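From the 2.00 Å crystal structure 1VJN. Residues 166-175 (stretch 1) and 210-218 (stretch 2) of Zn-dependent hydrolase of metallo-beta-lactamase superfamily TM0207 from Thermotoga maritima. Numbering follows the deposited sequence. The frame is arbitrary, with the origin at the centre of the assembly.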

ATOM      1  N   ALA A 166       7.802  -7.741   7.147  1.00 19.47           N
ATOM      2  CA  ALA A 166       6.558  -6.963   7.382  1.00 18.55           C
ATOM      3  C   ALA A 166       5.815  -7.490   8.603  1.00 19.61           C
ATOM      4  O   ALA A 166       5.705  -8.704   8.788  1.00 20.48           O
ATOM      5  CB  ALA A 166       5.636  -7.061   6.184  1.00 19.24           C
ATOM      6  N   LYS A 167       5.272  -6.578   9.402  1.00 17.00           N
ATOM      7  CA  LYS A 167       4.511  -6.942  10.584  1.00 20.45           C
ATOM      8  C   LYS A 167       3.014  -6.907  10.276  1.00 22.36           C
ATOM      9  O   LYS A 167       2.389  -7.957  10.169  1.00 24.35           O
ATOM     10  CB  LYS A 167       4.854  -5.990  11.729  1.00 22.18           C
ATOM     11  CG  LYS A 167       6.304  -5.976  12.100  1.00 23.48           C
ATOM     12  CD  LYS A 167       6.723  -7.335  12.643  1.00 31.85           C
ATOM     13  CE  LYS A 167       8.246  -7.444  12.788  1.00 42.95           C
ATOM     14  NZ  LYS A 167       8.754  -8.763  12.282  1.00 50.40           N
ATOM     15  N   VAL A 168       2.438  -5.713  10.146  1.00 19.81           N
ATOM     16  CA  VAL A 168       1.072  -5.594   9.686  1.00 19.12           C
ATOM     17  C   VAL A 168       1.098  -5.740   8.204  1.00 18.34           C
ATOM     18  O   VAL A 168       1.834  -5.026   7.521  1.00 18.21           O
ATOM     19  CB  VAL A 168       0.447  -4.264  10.036  1.00 18.60           C
ATOM     20  CG1 VAL A 168      -0.930  -4.102   9.336  1.00 20.36           C
ATOM     21  CG2 VAL A 168       0.295  -4.155  11.548  1.00 23.50           C
ATOM     22  N   ILE A 169       0.326  -6.702   7.703  1.00 19.44           N
ATOM     23  CA  ILE A 169       0.203  -6.948   6.279  1.00 19.68           C
ATOM     24  C   ILE A 169      -1.247  -6.733   5.800  1.00 21.81           C
ATOM     25  O   ILE A 169      -2.170  -7.410   6.287  1.00 18.81           O
ATOM     26  CB  ILE A 169       0.621  -8.398   5.957  1.00 19.96           C
ATOM     27  CG1 ILE A 169       2.111  -8.634   6.225  1.00 21.37           C
ATOM     28  CG2 ILE A 169       0.314  -8.670   4.518  1.00 20.72           C
ATOM     29  CD1 ILE A 169       2.513 -10.120   6.332  1.00 23.62           C
ATOM     30  N   ILE A 170      -1.452  -5.833   4.836  1.00 17.93           N
ATOM     31  CA  ILE A 170      -2.778  -5.593   4.344  1.00 17.66           C
ATOM     32  C   ILE A 170      -2.813  -5.982   2.873  1.00 18.31           C
ATOM     33  O   ILE A 170      -2.150  -5.331   2.048  1.00 18.70           O
ATOM     34  CB  ILE A 170      -3.196  -4.115   4.561  1.00 17.20           C
ATOM     35  CG1 ILE A 170      -3.185  -3.735   6.058  1.00 24.86           C
ATOM     36  CG2 ILE A 170      -4.547  -3.830   3.931  1.00 21.49           C
ATOM     37  CD1 ILE A 170      -3.043  -2.254   6.359  1.00 24.33           C
ATOM     38  N   PRO A 171      -3.551  -7.055   2.531  1.00 21.41           N
ATOM     39  CA  PRO A 171      -3.668  -7.462   1.106  1.00 20.08           C
ATOM     40  C   PRO A 171      -4.564  -6.494   0.298  1.00 22.90           C
ATOM     41  O   PRO A 171      -5.485  -5.838   0.847  1.00 19.52           O
ATOM     42  CB  PRO A 171      -4.346  -8.843   1.169  1.00 20.06           C
ATOM     43  CG  PRO A 171      -5.147  -8.825   2.495  1.00 23.42           C
ATOM     44  CD  PRO A 171      -4.329  -7.947   3.445  1.00 17.45           C
HETATM   45  N   MSE A 172      -4.325  -6.413  -0.993  1.00 21.71           N
HETATM   46  CA  MSE A 172      -5.228  -5.659  -1.850  1.00 26.02           C
HETATM   47  C   MSE A 172      -5.207  -6.344  -3.191  1.00 22.81           C
HETATM   48  O   MSE A 172      -4.487  -7.326  -3.353  1.00 21.40           O
HETATM   49  CB  MSE A 172      -4.798  -4.200  -1.978  1.00 28.09           C
HETATM   50  CG  MSE A 172      -3.362  -4.041  -2.412  1.00 30.78           C
HETATM   51 SE   MSE A 172      -2.686  -2.147  -2.354  1.00 41.00          SE
HETATM   52  CE  MSE A 172      -0.886  -2.549  -3.062  1.00 29.51           C
ATOM     53  N   HIS A 173      -6.021  -5.841  -4.122  1.00 23.05           N
ATOM     54  CA  HIS A 173      -5.991  -6.275  -5.530  1.00 22.71           C
ATOM     55  C   HIS A 173      -6.430  -7.748  -5.620  1.00 18.91           C
ATOM     56  O   HIS A 173      -5.726  -8.552  -6.214  1.00 21.40           O
ATOM     57  CB  HIS A 173      -4.573  -6.176  -6.165  1.00 27.51           C
ATOM     58  CG  HIS A 173      -4.149  -4.803  -6.573  1.00 41.64           C
ATOM     59  ND1 HIS A 173      -3.083  -4.146  -5.981  1.00 54.18           N
ATOM     60  CD2 HIS A 173      -4.593  -3.986  -7.555  1.00 52.17           C
ATOM     61  CE1 HIS A 173      -2.912  -2.972  -6.560  1.00 49.74           C
ATOM     62  NE2 HIS A 173      -3.824  -2.844  -7.509  1.00 56.14           N
ATOM     63  N   TYR A 174      -7.559  -8.097  -4.998  1.00 15.64           N
ATOM     64  CA  TYR A 174      -8.093  -9.449  -5.017  1.00 18.30           C
ATOM     65  C   TYR A 174      -9.544  -9.411  -5.506  1.00 18.43           C
ATOM     66  O   TYR A 174     -10.044  -8.320  -5.768  1.00 17.09           O
ATOM     67  CB  TYR A 174      -7.979 -10.090  -3.614  1.00 18.52           C
ATOM     68  CG  TYR A 174      -8.416  -9.235  -2.469  1.00  9.52           C
ATOM     69  CD1 TYR A 174      -9.735  -9.138  -2.150  1.00 17.79           C
ATOM     70  CD2 TYR A 174      -7.488  -8.583  -1.647  1.00 15.27           C
ATOM     71  CE1 TYR A 174     -10.160  -8.375  -1.106  1.00 25.33           C
ATOM     72  CE2 TYR A 174      -7.902  -7.858  -0.557  1.00 17.80           C
ATOM     73  CZ  TYR A 174      -9.256  -7.748  -0.303  1.00 23.66           C
ATOM     74  OH  TYR A 174      -9.742  -7.002   0.741  1.00 24.10           O
ATOM     75  N   LYS A 175     -10.183 -10.593  -5.633  1.00 17.65           N
ATOM     76  CA  LYS A 175     -11.545 -10.740  -6.097  1.00 20.24           C
ATOM     77  C   LYS A 175     -12.510  -9.986  -5.207  1.00 20.10           C
ATOM     78  O   LYS A 175     -12.490 -10.177  -3.979  1.00 18.58           O
ATOM     79  CB  LYS A 175     -11.977 -12.214  -6.137  1.00 20.24           C
ATOM     80  CG  LYS A 175     -13.146 -12.459  -7.010  1.00 23.53           C
ATOM     81  CD  LYS A 175     -13.615 -13.960  -7.000  1.00 27.28           C
ATOM     82  CE  LYS A 175     -12.588 -14.919  -7.614  1.00 35.85           C
ATOM     83  NZ  LYS A 175     -12.264 -14.636  -9.063  1.00 40.06           N
ATOM     84  N   LYS A 210       4.619  -4.861  16.972  1.00 31.75           N
ATOM     85  CA  LYS A 210       5.604  -5.792  17.512  1.00 32.97           C
ATOM     86  C   LYS A 210       5.527  -7.099  16.755  1.00 32.85           C
ATOM     87  O   LYS A 210       6.547  -7.707  16.473  1.00 34.44           O
ATOM     88  CB  LYS A 210       5.355  -6.072  18.995  1.00 33.73           C
ATOM     89  CG  LYS A 210       5.549  -4.865  19.923  1.00 40.07           C
ATOM     90  CD  LYS A 210       5.034  -5.131  21.343  1.00 36.67           C
ATOM     91  CE  LYS A 210       5.868  -6.203  22.112  1.00 45.12           C
ATOM     92  NZ  LYS A 210       7.070  -5.648  22.819  1.00 43.24           N
ATOM     93  N   GLU A 211       4.315  -7.532  16.417  1.00 32.60           N
ATOM     94  CA  GLU A 211       4.113  -8.847  15.813  1.00 31.69           C
ATOM     95  C   GLU A 211       3.466  -8.789  14.460  1.00 28.63           C
ATOM     96  O   GLU A 211       2.851  -7.813  14.089  1.00 29.54           O
ATOM     97  CB  GLU A 211       3.225  -9.710  16.688  1.00 31.40           C
ATOM     98  CG  GLU A 211       3.600  -9.708  18.150  1.00 40.67           C
ATOM     99  CD  GLU A 211       2.962 -10.865  18.888  1.00 52.59           C
ATOM    100  OE1 GLU A 211       2.052 -11.519  18.305  1.00 53.13           O
ATOM    101  OE2 GLU A 211       3.372 -11.119  20.049  1.00 62.63           O
ATOM    102  N   ARG A 212       3.590  -9.894  13.748  1.00 26.38           N
ATOM    103  CA  ARG A 212       2.978 -10.046  12.466  1.00 26.35           C
ATOM    104  C   ARG A 212       1.490 -10.247  12.601  1.00 25.99           C
ATOM    105  O   ARG A 212       1.039 -11.072  13.390  1.00 22.55           O
ATOM    106  CB  ARG A 212       3.556 -11.236  11.720  1.00 26.11           C
ATOM    107  CG  ARG A 212       2.775 -11.483  10.446  1.00 31.12           C
ATOM    108  CD  ARG A 212       3.474 -12.295   9.476  1.00 33.67           C
ATOM    109  NE  ARG A 212       4.537 -11.541   8.838  1.00 35.05           N
ATOM    110  CZ  ARG A 212       5.369 -12.067   7.951  1.00 39.39           C
ATOM    111  NH1 ARG A 212       5.267 -13.359   7.624  1.00 33.31           N
ATOM    112  NH2 ARG A 212       6.314 -11.319   7.401  1.00 33.81           N
ATOM    113  N   LYS A 213       0.730  -9.513  11.793  1.00 25.64           N
ATOM    114  CA  LYS A 213      -0.713  -9.704  11.720  1.00 25.62           C
ATOM    115  C   LYS A 213      -1.207  -9.330  10.327  1.00 23.65           C
ATOM    116  O   LYS A 213      -0.940  -8.230   9.844  1.00 20.84           O
ATOM    117  CB  LYS A 213      -1.414  -8.841  12.750  1.00 29.81           C
ATOM    118  CG  LYS A 213      -2.858  -9.245  13.030  1.00 36.43           C
ATOM    119  CD  LYS A 213      -3.433  -8.438  14.211  1.00 49.94           C
ATOM    120  CE  LYS A 213      -3.219  -6.897  14.083  1.00 55.02           C
ATOM    121  NZ  LYS A 213      -3.935  -6.076  15.117  1.00 49.49           N
ATOM    122  N   VAL A 214      -1.906 -10.258   9.693  1.00 20.30           N
ATOM    123  CA  VAL A 214      -2.582  -9.980   8.453  1.00 18.97           C
ATOM    124  C   VAL A 214      -3.948  -9.316   8.760  1.00 18.38           C
ATOM    125  O   VAL A 214      -4.747  -9.831   9.550  1.00 18.85           O
ATOM    126  CB  VAL A 214      -2.727 -11.271   7.639  1.00 20.03           C
ATOM    127  CG1 VAL A 214      -3.534 -11.006   6.393  1.00 19.68           C
ATOM    128  CG2 VAL A 214      -1.365 -11.820   7.278  1.00 20.80           C
ATOM    129  N   VAL A 215      -4.176  -8.141   8.188  1.00 17.06           N
ATOM    130  CA  VAL A 215      -5.398  -7.369   8.411  1.00 15.98           C
ATOM    131  C   VAL A 215      -6.098  -7.174   7.079  1.00 19.14           C
ATOM    132  O   VAL A 215      -5.535  -6.541   6.169  1.00 22.04           O
ATOM    133  CB  VAL A 215      -5.114  -6.004   9.034  1.00 17.43           C
ATOM    134  CG1 VAL A 215      -6.412  -5.144   9.103  1.00 20.15           C
ATOM    135  CG2 VAL A 215      -4.526  -6.176  10.412  1.00 18.97           C
ATOM    136  N   VAL A 216      -7.319  -7.696   6.998  1.00 16.10           N
ATOM    137  CA  VAL A 216      -8.179  -7.597   5.840  1.00 17.36           C
ATOM    138  C   VAL A 216      -9.155  -6.457   6.103  1.00 17.35           C
ATOM    139  O   VAL A 216      -9.956  -6.516   7.037  1.00 18.37           O
ATOM    140  CB  VAL A 216      -8.994  -8.900   5.609  1.00 17.75           C
ATOM    141  CG1 VAL A 216      -9.797  -8.813   4.321  1.00 18.47           C
ATOM    142  CG2 VAL A 216      -8.090 -10.081   5.544  1.00 21.14           C
HETATM  143  N   MSE A 217      -9.064  -5.415   5.302  1.00 18.21           N
HETATM  144  CA  MSE A 217      -9.959  -4.254   5.398  1.00 24.23           C
HETATM  145  C   MSE A 217     -11.113  -4.442   4.433  1.00 24.40           C
HETATM  146  O   MSE A 217     -11.082  -5.326   3.597  1.00 23.14           O
HETATM  147  CB  MSE A 217      -9.190  -2.966   5.068  1.00 21.39           C
HETATM  148  CG  MSE A 217      -7.884  -2.864   5.825  1.00 31.89           C
HETATM  149 SE   MSE A 217      -7.013  -1.090   5.858  1.00 36.33          SE
HETATM  150  CE  MSE A 217      -8.445  -0.019   6.746  1.00 19.27           C
ATOM    151  N   GLU A 218     -12.120  -3.590   4.578  1.00 27.16           N
ATOM    152  CA  GLU A 218     -13.378  -3.652   3.839  1.00 32.60           C
ATOM    153  C   GLU A 218     -13.900  -2.235   3.631  1.00 33.82           C
ATOM    154  O   GLU A 218     -13.946  -1.462   4.575  1.00 35.56           O
ATOM    155  CB  GLU A 218     -14.434  -4.450   4.630  1.00 32.88           C
ATOM    156  CG  GLU A 218     -15.727  -4.649   3.863  1.00 40.99           C
ATOM    157  CD  GLU A 218     -16.909  -4.999   4.749  1.00 54.63           C
ATOM    158  OE1 GLU A 218     -16.874  -6.082   5.377  1.00 54.06           O
ATOM    159  OE2 GLU A 218     -17.878  -4.194   4.797  1.00 63.20           O
TER
HETATM  160  O   HOH W   1      -7.647  -5.919   2.758  1.00 28.08           O
HETATM  161  O   HOH W   2     -12.172  -6.558   1.523  1.00 36.85           O

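Two strands, 168-172 and 213-216, run side by side in parallel, and the pairing begins just before the first of them, at Lys167, which gives up more surface to the partner (77 Å²) than any other residue here. Its carbonyl does the polar work: Lys167 O accepts a hydrogen bond from Lys213 N at 2.8 Å and lies 3.2 Å from Arg212 CA, a CA-H...O contact. The side chain works through its carbons, with Lys167 CB 3.6 Å from Glu211 O and Lys167 CD 3.9 Å from Lys210 O. A long aliphatic stem suits a partly exposed place like this one: the methylenes cover loop backbone while the chain remains compatible with solvent.

From there the ladder advances in the alternating manner of parallel sheets. Ile169 N donates to Lys213 O at 2.9 Å, and Ile169 O accepts from Val215 N, also at 2.9 Å, so Ile169 uses both of its backbone polar groups on the partner. The carbonyls gain further from alpha carbons: Val168 CA sits 3.3 Å from Lys213 O, Val214 CA 3.4 Å from Ile169 O, and Ile170 CA 3.4 Å from Val215 O.

Arg212 and Ile169, each covering 71 Å², form the next unit. The CA-to-CB bond of Arg212 points sideways, but the extended start of the chain (chi1 and chi2 both t) followed by a turn at chi3 (m) brings the guanidinium back to the first stretch. There Arg212 NE and Arg212 NH2 both donate to Ala166 O, at 3.1 and 3.0 Å, a fork that holds one carbonyl at the edge of the guanidinium plane. Over one face of that group lies Ile169 CD1, 3.5 Å from Arg212 NE. The arrangement separates the two needs of arginine: its edge meets oxygen, its flat face meets a methyl. Ala166 adds little bulk of its own, its CB staying 4.5 Å from Arg212 NH2.

Beyond the arginine the packing is mostly apolar, and branched residues predominate. Ile169 and Val214 share one face of the sheet, with Ile169 CB 4.2 Å from Val214 CG2; Val168 and Lys213 share the other, where the end of the lysine leads away. Val168 CG1 instead meets Val215 CG2 at 4.3 Å. Ile170 spans two neighbours, its CG1 4.2 Å from Val215 CB and its CG2 4.0 Å from Met217 CG, a selenomethionine carbon. All these residues except Lys213 are buried, where beta-branched valine and isoleucine suit extended backbone and fill space without needing polar partners. Pro171, lacking an amide hydrogen, instead places its CD 3.3 Å from Val215 O.

Past the direct ladder, water takes over. Water 1 donates to Pro171 O at 2.9 Å, accepts from Met217 N at 3.0 Å, and is hydrogen-bonded to Tyr174 OH at 3.1 Å. Water 2 links Tyr174 OH and Met217 O, both at 2.6 Å. In all, 646 Å² is buried between the stretches.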